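Local coordinates for cytochrome C (Marichromatium purpuratum 984, PDB 5LO9), which probably interconverts thiosulfate and tetrathionate at a heme site and passes the electrons through a series of c-type hemes, at residues P422-G426 with Y469-R475; R332-Q338 with Y430-A434; L139-Y144 with A183-R189. All coordinates share one frame; numbering follows the deposited sequence.

Three loop closures lie beside hemes along this chain. From the N terminus, contact 3 comes first: it closes a loop of 38 residues, rich in helix, by bringing the end of helix 176-187 back onto 139-144. Much later 332-338 opens contact 2, and 422-426 opens contact 1 before 430-434 has closed the former; 469-475 closes the latter last, so these two cross. They also touch, because Tyr430 meets both Asn471 and Arg475, tying the heme pocket of contact 1 to the thiosulfate site of contact 2. Contact 3 lies on the opposite side of the chain's centre, about 36 Å from contact 1 between centres.

Contact 1: P422-G426 with Y469-R475; sequences PPLWG and YINAHER. With HEC (heme c), chain F.
Gly426 N donates to Glu474 O over 3.0 Å where the chain, having left helix 460-470, comes back beside 422-426, and the CA atoms of Gly426 and Arg475 lie 4.4 Å apart. Trp425 dominates the side-chain packing. Its five-membered ring stacks face to face on the His473 imidazole, with centroids 3.6 Å apart and planes at 14°, while His473 CB rests over the same pyrrole ring. His473 ND1 also donates to Ile470 O, restraining the turn of the imidazole; Tyr469 CE2 approaches Trp425 CH2 to complete an aromatic cluster. Farther along, Arg475 reaches back to the backbone: NH2 donates to Leu424 O at 3.0 Å with the acceptor in the guanidinium plane, and NH1 serves Tyr430 O and Ser429 OG. A bend at chi3 (67°) turns the guanidinium toward that carbonyl. Leu424 CD1 meets Ile470 CD1 at 3.8 Å, and both residues, with Pro422, line a heme c pocket in which Pro422 O bonds to ND1 of the axial ligand His406. The loop after strand 418-421 is pinned by hydrogen bonds to the turn that follows helix 460-470 and packs on its last residues, while Tyr398 of helix 391-401 and Ile446 of helix 439-449 pack on Ile470.

Contact 2: R332-Q338 with Y430-A434; sequences RYSMNAQ and YNWGA. With HEC (heme c), chain E; THJ (thiosulfate), chain J; EDO (1,2-ethanediol), chain V.
Asn431 ND2 donates almost straight to Asn336 OD1, 2.9 Å away at 173°, with the acceptor in the plane of the Asn431 amide and the two amides nearly perpendicular. The same nitrogen gives a more bent bond to a lone pair of Arg332 O at 3.2 Å. Asn336 OD1 takes a second donor, Gln338 NE2, while Asn336 ND2 turns to Asp339 and Gln338 NE2 also reaches Gln477 O. Backbone follows side chain: Asn431 N donates to Tyr333 O over 3.3 Å. The carbonyl end of Asn431 is used as well, since OD1 accepts from Gly433 N at 2.8 Å in an Asx turn, set within the type I turn from Asn431 to Ala434. With CG lodged between its own N and carbonyl carbon (chi1 74°), this one amide can serve both segments. An alanine here is likely to deprive Arg332 O and Asn336 OD1 of a shared donor and leave the turn without its Asx bond.

Outward from this polar knot, Gly433 O lies over one face of the Tyr333 ring and Asn431 OD1 at its edge. Tyr333 CB packs on Ala434 CB at 4.0 Å, and both residues line the thiosulfate pocket. There Ser334 OG donates to thiosulfate O3 at 2.9 Å, and Ser334 CB rests on the heme beside it. Tyr430 CD2 meets heme CBC at 3.4 Å, its hydroxyl bonded to Asn471. The contact therefore joins the loop leaving helix 323-332 to the one running from strand 418-421 to helix 439-449.

Contact 3: L139-Y144 with A183-R189; sequences LAGQPY and AAYFATR. With HEC (heme c), chain D.
Phe186 O, near the end of helix 176-187, is gripped by two backbone donors that come from opposite faces of its carbonyl plane: Gly141 N at 3.1 Å, with an N-H...O angle of 159°, and Arg189 N at 3.2 Å. The first is the hydrogen bond that joins the segments, and Ala140 CA adds a CA-H...O contact to the same oxygen. Gly141 can present its N-H because it occupies the third place of a type II turn from Leu139 to Gln142, where its positive phi suits a glycine.

Next to this bond, Leu139 is wedged between the Phe186 ring and the porphyrin. Its CD1 stands over the centre of the Phe186 ring, 3.8 Å from the centroid in a CH-pi contact, while CD2 lies over the face of the porphyrin, above its ring A, 3.3 Å from heme C4A. Tyr185 CD2 covers the opposite face of the Phe186 ring, which is therefore sandwiched. Further along, Ala187 CB fits against Gln142 O at 3.4 Å and beside Tyr144 CB. With CG anti to the backbone N (chi1 169°), Tyr144 brings the CD1 edge of its ring to the helix, 3.7 Å from Ala183 CB, with Ala184 N in the ring plane.

The helix end is tied down by Arg189, whose NE donates to Tyr185 O while NH2 donates to Thr188 OG1, the guanidinium lying over the Tyr185 ring. Gln142 OE1 turns away and accepts from Arg39 N, and the backbone N of Tyr144 bonds to Glu33 OE2. A C-terminal helix that packs on an N-terminal one, as Phe186 does here on Ala108 of helix 102-110, beside a covalently bound heme is the hallmark of the class I cytochrome c fold.

Contact 1: P422-G426 with Y469-R475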
# COMPACT_ATOMS: atom_id res chain seq x y z
N PRO A 422 9.50 -15.91 -23.41
CA PRO A 422 8.13 -15.52 -23.59
C PRO A 422 7.79 -15.35 -25.06
O PRO A 422 8.57 -14.76 -25.82
CB PRO A 422 8.05 -14.17 -22.86
CG PRO A 422 9.17 -14.18 -21.92
CD PRO A 422 10.23 -14.96 -22.57
N PRO A 423 6.61 -15.81 -25.46
CA PRO A 423 6.01 -15.41 -26.74
C PRO A 423 5.85 -13.91 -26.85
O PRO A 423 5.32 -13.27 -25.94
CB PRO A 423 4.64 -16.08 -26.71
CG PRO A 423 4.69 -17.07 -25.66
CD PRO A 423 5.72 -16.66 -24.67
N LEU A 424 6.23 -13.35 -28.00
CA LEU A 424 6.18 -11.92 -28.20
C LEU A 424 5.04 -11.47 -29.09
O LEU A 424 4.82 -10.26 -29.22
CB LEU A 424 7.51 -11.45 -28.80
CG LEU A 424 8.75 -11.81 -28.00
CD1 LEU A 424 9.96 -11.13 -28.68
CD2 LEU A 424 8.64 -11.39 -26.52
N TRP A 425 4.38 -12.39 -29.77
CA TRP A 425 3.13 -12.09 -30.44
C TRP A 425 2.37 -13.40 -30.63
O TRP A 425 2.81 -14.46 -30.19
CB TRP A 425 3.35 -11.34 -31.76
CG TRP A 425 4.12 -12.06 -32.84
CD1 TRP A 425 3.62 -12.94 -33.75
CD2 TRP A 425 5.53 -11.93 -33.16
NE1 TRP A 425 4.61 -13.37 -34.60
CE2 TRP A 425 5.79 -12.77 -34.26
CE3 TRP A 425 6.58 -11.19 -32.61
CZ2 TRP A 425 7.06 -12.92 -34.81
CZ3 TRP A 425 7.84 -11.34 -33.16
CH2 TRP A 425 8.07 -12.20 -34.26
N GLY A 426 1.20 -13.30 -31.24
CA GLY A 426 0.35 -14.45 -31.35
C GLY A 426 -0.52 -14.64 -30.14
O GLY A 426 -0.48 -13.86 -29.19
N TYR A 469 8.70 -3.92 -35.43
CA TYR A 469 8.45 -5.21 -36.07
C TYR A 469 7.61 -6.11 -35.17
O TYR A 469 6.59 -6.66 -35.59
CB TYR A 469 9.76 -5.90 -36.44
CG TYR A 469 9.63 -7.37 -36.87
CD1 TYR A 469 9.07 -7.72 -38.07
CD2 TYR A 469 10.08 -8.38 -36.08
CE1 TYR A 469 8.95 -9.06 -38.48
CE2 TYR A 469 9.96 -9.74 -36.49
CZ TYR A 469 9.40 -10.05 -37.69
OH TYR A 469 9.29 -11.36 -38.08
N ILE A 470 8.03 -6.28 -33.92
CA ILE A 470 7.32 -7.15 -32.97
C ILE A 470 5.87 -6.74 -32.82
O ILE A 470 4.94 -7.56 -32.88
CB ILE A 470 8.03 -7.10 -31.60
CG1 ILE A 470 9.22 -8.03 -31.58
CG2 ILE A 470 7.07 -7.44 -30.45
CD1 ILE A 470 10.21 -7.71 -30.41
N ASN A 471 5.64 -5.46 -32.54
CA ASN A 471 4.32 -5.01 -32.18
C ASN A 471 3.45 -4.69 -33.39
O ASN A 471 2.43 -4.02 -33.25
CB ASN A 471 4.43 -3.82 -31.24
CG ASN A 471 4.79 -4.25 -29.82
OD1 ASN A 471 4.36 -5.33 -29.36
ND2 ASN A 471 5.56 -3.41 -29.11
N ALA A 472 3.83 -5.17 -34.57
CA ALA A 472 2.98 -5.05 -35.73
C ALA A 472 2.37 -6.38 -36.11
O ALA A 472 1.82 -6.53 -37.19
CB ALA A 472 3.77 -4.43 -36.88
N HIS A 473 2.40 -7.33 -35.20
CA HIS A 473 1.81 -8.65 -35.37
C HIS A 473 0.49 -8.73 -34.61
O HIS A 473 0.25 -7.98 -33.66
CB HIS A 473 2.76 -9.73 -34.82
CG HIS A 473 4.01 -9.92 -35.61
ND1 HIS A 473 5.12 -9.12 -35.47
CD2 HIS A 473 4.35 -10.86 -36.53
CE1 HIS A 473 6.08 -9.53 -36.28
NE2 HIS A 473 5.64 -10.59 -36.93
N GLU A 474 -0.36 -9.67 -35.01
CA GLU A 474 -1.57 -9.81 -34.21
C GLU A 474 -1.24 -10.49 -32.90
O GLU A 474 -0.26 -11.23 -32.77
CB GLU A 474 -2.66 -10.62 -34.94
CG GLU A 474 -3.46 -9.82 -35.95
CD GLU A 474 -4.36 -8.73 -35.33
OE1 GLU A 474 -4.64 -8.78 -34.11
OE2 GLU A 474 -4.77 -7.81 -36.08
N ARG A 475 -2.11 -10.25 -31.93
CA ARG A 475 -2.04 -10.79 -30.57
C ARG A 475 -3.46 -10.69 -30.05
O ARG A 475 -4.30 -10.09 -30.73
CB ARG A 475 -1.10 -9.98 -29.68
CG ARG A 475 -1.53 -8.50 -29.56
CD ARG A 475 -0.57 -7.66 -28.74
NE ARG A 475 0.72 -7.52 -29.42
CZ ARG A 475 1.77 -8.30 -29.20
NH1 ARG A 475 1.71 -9.30 -28.32
NH2 ARG A 475 2.88 -8.08 -29.87
FE HEC F . 14.11 -11.42 -24.90
CHA HEC F . 11.87 -11.23 -22.23
CHB HEC F . 12.38 -8.91 -26.61
CHC HEC F . 16.60 -11.37 -27.31
CHD HEC F . 15.52 -14.35 -23.53
NA HEC F . 12.41 -10.28 -24.50
C1A HEC F . 11.65 -10.36 -23.40
C2A HEC F . 10.50 -9.42 -23.45
C3A HEC F . 10.65 -8.73 -24.72
C4A HEC F . 11.88 -9.35 -25.30
CMA HEC F . 9.76 -7.66 -25.26
CAA HEC F . 9.41 -9.15 -22.46
CBA HEC F . 8.07 -9.39 -23.17
CGA HEC F . 7.29 -10.55 -22.63
O1A HEC F . 7.76 -11.19 -21.67
O2A HEC F . 6.20 -10.82 -23.19
NB HEC F . 14.43 -10.33 -26.64
C1B HEC F . 13.64 -9.39 -27.16
C2B HEC F . 14.18 -8.82 -28.41
C3B HEC F . 15.44 -9.54 -28.61
C4B HEC F . 15.49 -10.44 -27.43
CMB HEC F . 13.57 -7.77 -29.27
CAB HEC F . 16.45 -9.39 -29.71
CBB HEC F . 16.94 -7.96 -29.66
NC HEC F . 15.75 -12.64 -25.35
C1C HEC F . 16.62 -12.46 -26.34
C2C HEC F . 17.64 -13.51 -26.43
C3C HEC F . 17.33 -14.40 -25.33
C4C HEC F . 16.12 -13.77 -24.73
CMC HEC F . 18.71 -13.62 -27.46
CAC HEC F . 17.96 -15.69 -24.88
CBC HEC F . 19.44 -15.69 -24.65
ND HEC F . 13.77 -12.55 -23.19
C1D HEC F . 14.43 -13.66 -22.81
C2D HEC F . 13.93 -14.17 -21.50
C3D HEC F . 12.87 -13.25 -21.12
C4D HEC F . 12.86 -12.28 -22.23
CMD HEC F . 14.37 -15.36 -20.72
CAD HEC F . 12.03 -13.32 -19.90
CBD HEC F . 12.90 -12.82 -18.75
CGD HEC F . 12.70 -13.63 -17.47
O1D HEC F . 11.94 -14.62 -17.43
O2D HEC F . 13.34 -13.30 -16.47

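Contact 2: R332-Q338 with Y430-A434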
# COMPACT_ATOMS: atom_id res chain seq x y z
N ARG A 332 -5.22 -7.90 -16.39
CA ARG A 332 -6.21 -7.70 -17.45
C ARG A 332 -5.55 -7.62 -18.82
O ARG A 332 -6.12 -8.09 -19.80
CB ARG A 332 -7.04 -6.43 -17.18
CG ARG A 332 -8.17 -6.24 -18.19
CD ARG A 332 -9.30 -5.27 -17.78
NE ARG A 332 -10.56 -5.66 -18.46
CZ ARG A 332 -11.45 -4.83 -19.03
NH1 ARG A 332 -11.28 -3.52 -19.04
NH2 ARG A 332 -12.56 -5.33 -19.61
N TYR A 333 -4.37 -7.03 -18.92
CA TYR A 333 -3.77 -6.75 -20.22
C TYR A 333 -2.54 -7.60 -20.48
O TYR A 333 -2.52 -8.35 -21.45
CB TYR A 333 -3.43 -5.27 -20.34
CG TYR A 333 -4.63 -4.36 -20.16
CD1 TYR A 333 -5.70 -4.43 -21.03
CD2 TYR A 333 -4.71 -3.46 -19.11
CE1 TYR A 333 -6.83 -3.61 -20.85
CE2 TYR A 333 -5.82 -2.65 -18.95
CZ TYR A 333 -6.88 -2.73 -19.81
OH TYR A 333 -7.97 -1.93 -19.65
N SER A 334 -1.50 -7.52 -19.65
CA SER A 334 -0.30 -8.32 -19.93
C SER A 334 -0.53 -9.82 -19.74
O SER A 334 0.13 -10.62 -20.41
CB SER A 334 0.87 -7.87 -19.06
OG SER A 334 1.17 -6.51 -19.27
N MET A 335 -1.39 -10.23 -18.80
CA MET A 335 -1.71 -11.65 -18.59
C MET A 335 -3.01 -12.09 -19.27
O MET A 335 -3.42 -13.25 -19.12
CB MET A 335 -1.81 -11.94 -17.08
CG MET A 335 -0.76 -11.23 -16.25
SD MET A 335 0.99 -11.57 -16.65
CE MET A 335 1.05 -13.34 -16.33
N ASN A 336 -3.70 -11.19 -19.96
CA ASN A 336 -4.85 -11.54 -20.81
C ASN A 336 -5.91 -12.35 -20.06
O ASN A 336 -6.36 -13.41 -20.52
CB ASN A 336 -4.35 -12.32 -22.01
CG ASN A 336 -5.37 -12.40 -23.07
OD1 ASN A 336 -6.05 -11.41 -23.34
ND2 ASN A 336 -5.48 -13.56 -23.70
N ALA A 337 -6.36 -11.82 -18.92
CA ALA A 337 -7.19 -12.61 -18.01
C ALA A 337 -8.53 -12.97 -18.63
O ALA A 337 -9.16 -13.94 -18.20
CB ALA A 337 -7.40 -11.84 -16.71
N GLN A 338 -8.99 -12.20 -19.62
CA GLN A 338 -10.25 -12.52 -20.27
C GLN A 338 -10.24 -13.93 -20.86
O GLN A 338 -11.27 -14.61 -20.87
CB GLN A 338 -10.53 -11.50 -21.37
CG GLN A 338 -9.51 -11.53 -22.53
CD GLN A 338 -9.72 -10.38 -23.49
OE1 GLN A 338 -10.78 -9.76 -23.51
NE2 GLN A 338 -8.66 -10.03 -24.25
N TYR A 430 1.16 -11.12 -24.69
CA TYR A 430 0.36 -10.07 -24.08
C TYR A 430 -0.63 -9.52 -25.10
O TYR A 430 -0.40 -9.58 -26.31
CB TYR A 430 1.25 -8.94 -23.58
CG TYR A 430 2.29 -8.43 -24.57
CD1 TYR A 430 1.97 -7.43 -25.50
CD2 TYR A 430 3.58 -8.93 -24.57
CE1 TYR A 430 2.90 -6.94 -26.40
CE2 TYR A 430 4.56 -8.43 -25.48
CZ TYR A 430 4.19 -7.44 -26.38
OH TYR A 430 5.11 -6.95 -27.26
N ASN A 431 -1.75 -8.96 -24.60
CA ASN A 431 -2.82 -8.57 -25.51
C ASN A 431 -2.65 -7.10 -25.93
O ASN A 431 -1.70 -6.42 -25.55
CB ASN A 431 -4.21 -8.91 -24.91
CG ASN A 431 -4.70 -7.97 -23.76
OD1 ASN A 431 -4.41 -6.75 -23.70
ND2 ASN A 431 -5.53 -8.55 -22.89
N TRP A 432 -3.59 -6.64 -26.77
CA TRP A 432 -3.45 -5.35 -27.45
C TRP A 432 -3.64 -4.17 -26.52
O TRP A 432 -3.43 -3.02 -26.94
CB TRP A 432 -4.45 -5.25 -28.60
CG TRP A 432 -3.98 -5.79 -29.93
CD1 TRP A 432 -4.43 -6.92 -30.57
CD2 TRP A 432 -3.02 -5.20 -30.79
NE1 TRP A 432 -3.79 -7.07 -31.78
CE2 TRP A 432 -2.92 -6.02 -31.94
CE3 TRP A 432 -2.22 -4.07 -30.71
CZ2 TRP A 432 -2.04 -5.75 -32.97
CZ3 TRP A 432 -1.36 -3.79 -31.75
CH2 TRP A 432 -1.27 -4.63 -32.86
N GLY A 433 -4.05 -4.42 -25.27
CA GLY A 433 -4.17 -3.34 -24.32
C GLY A 433 -2.95 -3.19 -23.45
O GLY A 433 -2.85 -2.21 -22.71
N ALA A 434 -2.02 -4.14 -23.52
CA ALA A 434 -0.84 -4.10 -22.65
C ALA A 434 0.14 -3.03 -23.10
O ALA A 434 0.32 -2.79 -24.30
CB ALA A 434 -0.12 -5.45 -22.62
FE HEC E . 3.92 -5.04 -15.35
CHA HEC E . 4.29 -1.56 -15.04
CHB HEC E . 3.28 -5.30 -11.92
CHC HEC E . 3.28 -8.49 -15.72
CHD HEC E . 4.94 -4.84 -18.63
NA HEC E . 3.82 -3.67 -13.78
C1A HEC E . 3.98 -2.35 -13.87
C2A HEC E . 3.83 -1.66 -12.57
C3A HEC E . 3.54 -2.74 -11.65
C4A HEC E . 3.55 -3.96 -12.50
CMA HEC E . 3.32 -2.63 -10.19
CAA HEC E . 3.99 -0.18 -12.29
CBA HEC E . 5.47 0.18 -12.39
CGA HEC E . 5.72 1.61 -11.97
O1A HEC E . 6.90 1.92 -11.67
O2A HEC E . 4.77 2.45 -11.96
NB HEC E . 3.38 -6.61 -14.09
C1B HEC E . 3.18 -6.50 -12.75
C2B HEC E . 2.79 -7.77 -12.13
C3B HEC E . 2.78 -8.71 -13.25
C4B HEC E . 3.15 -7.87 -14.41
CMB HEC E . 2.51 -8.05 -10.70
CAB HEC E . 2.44 -10.16 -13.21
CBB HEC E . 0.97 -10.28 -12.80
NC HEC E . 4.06 -6.42 -16.90
C1C HEC E . 3.79 -7.74 -16.86
C2C HEC E . 4.10 -8.44 -18.13
C3C HEC E . 4.59 -7.34 -18.99
C4C HEC E . 4.53 -6.15 -18.12
CMC HEC E . 3.92 -9.90 -18.42
CAC HEC E . 5.11 -7.38 -20.42
CBC HEC E . 4.16 -8.09 -21.34
ND HEC E . 4.49 -3.47 -16.59
C1D HEC E . 4.86 -3.60 -17.86
C2D HEC E . 5.23 -2.32 -18.49
C3D HEC E . 5.03 -1.30 -17.44
C4D HEC E . 4.57 -2.16 -16.32
CMD HEC E . 5.66 -2.16 -19.90
CAD HEC E . 5.26 0.20 -17.47
CBD HEC E . 4.47 0.97 -18.56
CGD HEC E . 2.93 0.95 -18.50
O1D HEC E . 2.26 -0.12 -18.42
O2D HEC E . 2.34 2.06 -18.57
S1 THJ J . 0.03 -3.12 -17.83
O1 THJ J . -1.16 -2.62 -17.06
O2 THJ J . 0.61 -2.05 -18.70
O3 THJ J . -0.45 -4.18 -18.76
S2 THJ J . 1.27 -3.91 -16.71
C1 EDO V . -14.97 -17.42 -19.64
O1 EDO V . -15.54 -18.34 -18.69
C2 EDO V . -13.55 -17.87 -19.99
O2 EDO V . -12.99 -17.03 -21.01

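Contact 3: L139-Y144 with A183-R189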
# COMPACT_ATOMS: atom_id res chain seq x y z
N LEU A 139 22.00 -29.18 -18.19
CA LEU A 139 23.08 -29.30 -17.21
C LEU A 139 22.78 -30.34 -16.13
O LEU A 139 23.70 -30.86 -15.47
CB LEU A 139 23.29 -27.94 -16.54
CG LEU A 139 23.39 -26.75 -17.49
CD1 LEU A 139 23.48 -25.48 -16.68
CD2 LEU A 139 24.59 -26.85 -18.39
N ALA A 140 21.51 -30.64 -15.91
CA ALA A 140 21.13 -31.57 -14.87
C ALA A 140 21.63 -32.97 -15.18
O ALA A 140 21.40 -33.50 -16.27
CB ALA A 140 19.62 -31.56 -14.74
N GLY A 141 22.33 -33.55 -14.21
CA GLY A 141 22.83 -34.90 -14.33
C GLY A 141 24.10 -35.06 -15.14
O GLY A 141 24.69 -36.15 -15.12
N GLN A 142 24.59 -34.01 -15.80
CA GLN A 142 25.90 -34.11 -16.42
C GLN A 142 26.95 -34.33 -15.34
O GLN A 142 26.89 -33.69 -14.29
CB GLN A 142 26.22 -32.83 -17.20
CG GLN A 142 25.53 -32.73 -18.53
CD GLN A 142 26.04 -33.75 -19.57
OE1 GLN A 142 26.91 -34.58 -19.30
NE2 GLN A 142 25.51 -33.64 -20.78
N PRO A 143 27.92 -35.21 -15.56
CA PRO A 143 28.96 -35.43 -14.54
C PRO A 143 29.63 -34.13 -14.11
O PRO A 143 29.76 -33.18 -14.88
CB PRO A 143 29.95 -36.37 -15.23
CG PRO A 143 29.15 -37.13 -16.16
CD PRO A 143 28.08 -36.13 -16.69
N TYR A 144 30.02 -34.10 -12.83
CA TYR A 144 30.73 -32.95 -12.28
C TYR A 144 31.96 -32.64 -13.10
O TYR A 144 32.17 -31.49 -13.52
CB TYR A 144 31.12 -33.23 -10.84
CG TYR A 144 32.09 -32.22 -10.20
CD1 TYR A 144 31.62 -31.06 -9.54
CD2 TYR A 144 33.46 -32.47 -10.19
CE1 TYR A 144 32.51 -30.17 -8.93
CE2 TYR A 144 34.34 -31.60 -9.59
CZ TYR A 144 33.87 -30.45 -8.96
OH TYR A 144 34.79 -29.61 -8.38
N ALA A 183 29.03 -26.63 -10.86
CA ALA A 183 29.12 -27.97 -11.42
C ALA A 183 28.56 -28.99 -10.45
O ALA A 183 27.84 -29.91 -10.84
CB ALA A 183 30.56 -28.28 -11.77
N ALA A 184 28.87 -28.83 -9.16
CA ALA A 184 28.33 -29.78 -8.19
C ALA A 184 26.82 -29.64 -8.08
O ALA A 184 26.10 -30.65 -8.04
CB ALA A 184 28.99 -29.58 -6.83
N TYR A 185 26.32 -28.40 -8.08
CA TYR A 185 24.89 -28.18 -8.00
C TYR A 185 24.17 -28.89 -9.13
O TYR A 185 23.30 -29.73 -8.90
CB TYR A 185 24.59 -26.68 -8.04
CG TYR A 185 23.11 -26.37 -7.95
CD1 TYR A 185 22.47 -26.23 -6.73
CD2 TYR A 185 22.34 -26.30 -9.10
CE1 TYR A 185 21.10 -25.99 -6.65
CE2 TYR A 185 20.98 -26.06 -9.03
CZ TYR A 185 20.36 -25.91 -7.80
OH TYR A 185 19.00 -25.66 -7.75
N PHE A 186 24.57 -28.62 -10.37
CA PHE A 186 23.82 -29.19 -11.48
C PHE A 186 24.09 -30.68 -11.63
O PHE A 186 23.21 -31.42 -12.09
CB PHE A 186 24.12 -28.44 -12.79
CG PHE A 186 23.33 -27.18 -12.91
CD1 PHE A 186 21.95 -27.23 -13.08
CD2 PHE A 186 23.95 -25.95 -12.81
CE1 PHE A 186 21.20 -26.06 -13.18
CE2 PHE A 186 23.23 -24.78 -12.90
CZ PHE A 186 21.84 -24.84 -13.08
N ALA A 187 25.27 -31.14 -11.23
CA ALA A 187 25.53 -32.57 -11.27
C ALA A 187 24.62 -33.34 -10.31
O ALA A 187 24.29 -34.51 -10.56
CB ALA A 187 27.00 -32.84 -10.97
N THR A 188 24.18 -32.71 -9.22
CA THR A 188 23.29 -33.37 -8.26
C THR A 188 21.82 -33.01 -8.47
O THR A 188 21.04 -33.13 -7.52
CB THR A 188 23.69 -33.06 -6.81
OG1 THR A 188 23.55 -31.65 -6.53
CG2 THR A 188 25.14 -33.43 -6.56
N ARG A 189 21.41 -32.49 -9.69
CA ARG A 189 19.96 -32.36 -9.85
C ARG A 189 19.35 -33.63 -10.43
O ARG A 189 20.03 -34.42 -11.11
CB ARG A 189 19.55 -31.23 -10.80
CG ARG A 189 20.02 -29.81 -10.57
CD ARG A 189 19.49 -29.20 -9.29
NE ARG A 189 20.37 -29.64 -8.22
CZ ARG A 189 20.07 -29.65 -6.94
NH1 ARG A 189 18.85 -29.26 -6.56
NH2 ARG A 189 20.99 -30.08 -6.07
FE HEC D . 25.06 -22.25 -20.46
CHA HEC D . 25.96 -24.70 -22.78
CHB HEC D . 26.81 -23.97 -17.97
CHC HEC D . 24.04 -19.89 -18.10
CHD HEC D . 23.55 -20.39 -23.00
NA HEC D . 26.17 -24.02 -20.40
C1A HEC D . 26.40 -24.84 -21.41
C2A HEC D . 27.24 -26.00 -21.06
C3A HEC D . 27.52 -25.78 -19.63
C4A HEC D . 26.79 -24.51 -19.33
CMA HEC D . 28.34 -26.66 -18.74
CAA HEC D . 27.73 -27.14 -21.91
CBA HEC D . 26.73 -28.29 -21.83
CGA HEC D . 27.22 -29.49 -22.61
O1A HEC D . 26.42 -30.43 -22.81
O2A HEC D . 28.41 -29.49 -23.01
NB HEC D . 25.37 -21.99 -18.42
C1B HEC D . 26.08 -22.77 -17.60
C2B HEC D . 26.09 -22.29 -16.20
C3B HEC D . 25.28 -21.06 -16.25
C4B HEC D . 24.90 -20.98 -17.67
CMB HEC D . 26.80 -22.91 -15.03
CAB HEC D . 24.89 -20.12 -15.15
CBB HEC D . 26.12 -19.59 -14.47
NC HEC D . 23.98 -20.47 -20.53
C1C HEC D . 23.67 -19.70 -19.50
C2C HEC D . 22.87 -18.51 -19.88
C3C HEC D . 22.74 -18.63 -21.34
C4C HEC D . 23.47 -19.89 -21.62
CMC HEC D . 22.38 -17.45 -18.94
CAC HEC D . 21.99 -17.78 -22.34
CBC HEC D . 22.07 -16.28 -22.22
ND HEC D . 24.80 -22.49 -22.51
C1D HEC D . 24.21 -21.65 -23.34
C2D HEC D . 24.21 -22.12 -24.74
C3D HEC D . 24.90 -23.39 -24.70
C4D HEC D . 25.22 -23.52 -23.25
CMD HEC D . 23.65 -21.44 -25.92
CAD HEC D . 25.19 -24.30 -25.86
CBD HEC D . 26.59 -24.06 -26.43
CGD HEC D . 26.79 -24.76 -27.76
O1D HEC D . 27.89 -25.32 -27.92
O2D HEC D . 25.87 -24.77 -28.63